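Local coordinates for protein O-methyltransferase, putative (Bacillus cereus, PDB 3DUW) that probably transfers a methyl group from S-adenosylmethionine to a hydroxyl of its acceptor substrate, and binds the product S-adenosyl-L-homocysteine, at residues A[23-28]-A[76-81]. Numbering follows the deposited sequence.
Sequences STLEEV and LARGLS
R78 reaches from the type I turn A77 to L80 to T24 and L25 in the first turn of helix 23-34, bridging backbones whose nearest CA atoms, those of L25 and R78, lie 11.8 Å apart. The setting is the Rossmann-like fold of a class I methyltransferase; helix 71-77 follows strand 61-65 and carries S72, which binds S-adenosyl-L-homocysteine. At CB the arginine leaves the turn. Its CG lies anti to the carbonyl carbon (chi1 -74°), and from there the chain runs extended to NE, carrying the guanidinium across to helix 23-34. At the tip the two terminal nitrogens part company. R78 NH1 comes against the isobutyl group of L25, 3.9 Å from L25 CG and 3.8 Å from L25 CD1, and also forms a salt bridge with D22, just before the helix; D22 accepts the backbone N-H of L25 as well, tying arginine and helix start to one carboxylate. L25 itself packs on Y71, I74 and W75. NH2 meets T24 instead, where OG1 stands beside the backbone N (chi1 -66°); this leaves CG2 anti to that N, and T24 CG2 stops 3.8 Å from R78 NH2.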
# COMPACT_ATOMS: atom_id res chain seq x y z
N SER A 23 -7.11 15.46 -17.86
CA SER A 23 -7.82 15.26 -19.12
C SER A 23 -7.26 14.11 -19.94
O SER A 23 -8.00 13.44 -20.67
CB SER A 23 -7.81 16.55 -19.95
OG SER A 23 -6.49 16.89 -20.34
N THR A 24 -5.96 13.87 -19.84
CA THR A 24 -5.33 12.79 -20.57
C THR A 24 -5.89 11.44 -20.13
O THR A 24 -6.27 10.61 -20.97
CB THR A 24 -3.80 12.79 -20.38
OG1 THR A 24 -3.25 13.97 -20.98
CG2 THR A 24 -3.18 11.56 -21.04
N LEU A 25 -5.95 11.21 -18.82
CA LEU A 25 -6.48 9.95 -18.32
C LEU A 25 -7.98 9.83 -18.55
O LEU A 25 -8.49 8.73 -18.72
CB LEU A 25 -6.15 9.79 -16.83
CG LEU A 25 -4.69 9.39 -16.59
CD1 LEU A 25 -4.43 9.26 -15.09
CD2 LEU A 25 -4.39 8.07 -17.29
N GLU A 26 -8.68 10.96 -18.57
CA GLU A 26 -10.11 10.95 -18.82
C GLU A 26 -10.33 10.45 -20.25
O GLU A 26 -11.23 9.64 -20.50
CB GLU A 26 -10.70 12.35 -18.67
CG GLU A 26 -10.97 12.77 -17.24
CD GLU A 26 -11.55 14.17 -17.15
OE1 GLU A 26 -12.48 14.49 -17.93
OE2 GLU A 26 -11.10 14.95 -16.28
N GLU A 27 -9.51 10.93 -21.18
CA GLU A 27 -9.61 10.51 -22.57
C GLU A 27 -9.35 9.01 -22.68
O GLU A 27 -10.05 8.30 -23.40
CB GLU A 27 -8.59 11.23 -23.45
CG GLU A 27 -8.86 12.69 -23.71
CD GLU A 27 -7.82 13.29 -24.64
OE1 GLU A 27 -6.61 13.18 -24.33
OE2 GLU A 27 -8.21 13.86 -25.67
N VAL A 28 -8.33 8.55 -21.97
CA VAL A 28 -7.97 7.13 -21.99
C VAL A 28 -9.17 6.26 -21.64
O VAL A 28 -9.50 5.32 -22.35
CB VAL A 28 -6.81 6.84 -21.01
CG1 VAL A 28 -6.59 5.33 -20.88
CG2 VAL A 28 -5.53 7.50 -21.51
N LEU A 76 1.86 3.71 -13.78
CA LEU A 76 3.16 3.11 -13.48
C LEU A 76 4.30 3.86 -14.15
O LEU A 76 5.30 4.19 -13.52
CB LEU A 76 3.18 1.64 -13.92
CG LEU A 76 2.30 0.67 -13.12
CD1 LEU A 76 2.18 -0.65 -13.87
CD2 LEU A 76 2.91 0.45 -11.75
N ALA A 77 4.14 4.13 -15.44
CA ALA A 77 5.18 4.83 -16.20
C ALA A 77 5.44 6.23 -15.64
O ALA A 77 6.58 6.69 -15.64
CB ALA A 77 4.78 4.92 -17.66
N ARG A 78 4.40 6.89 -15.15
CA ARG A 78 4.57 8.22 -14.61
C ARG A 78 5.33 8.23 -13.29
O ARG A 78 5.71 9.29 -12.79
CB ARG A 78 3.21 8.90 -14.45
CG ARG A 78 2.62 9.34 -15.77
CD ARG A 78 1.24 9.94 -15.60
NE ARG A 78 0.79 10.59 -16.82
CZ ARG A 78 -0.40 11.17 -16.96
NH1 ARG A 78 -1.25 11.17 -15.95
NH2 ARG A 78 -0.72 11.74 -18.11
N GLY A 79 5.57 7.04 -12.73
CA GLY A 79 6.31 6.95 -11.49
C GLY A 79 7.81 6.83 -11.73
O GLY A 79 8.61 6.92 -10.80
N LEU A 80 8.19 6.63 -12.99
CA LEU A 80 9.59 6.50 -13.38
C LEU A 80 10.26 7.87 -13.52
O LEU A 80 9.58 8.89 -13.59
CB LEU A 80 9.70 5.76 -14.72
CG LEU A 80 9.09 4.36 -14.82
CD1 LEU A 80 9.07 3.92 -16.27
CD2 LEU A 80 9.88 3.38 -13.96
N SER A 81 11.59 7.88 -13.57
CA SER A 81 12.34 9.13 -13.68
C SER A 81 13.43 9.17 -14.76
O SER A 81 13.22 9.71 -15.85
CB SER A 81 12.97 9.49 -12.33
OG SER A 81 13.89 8.51 -11.91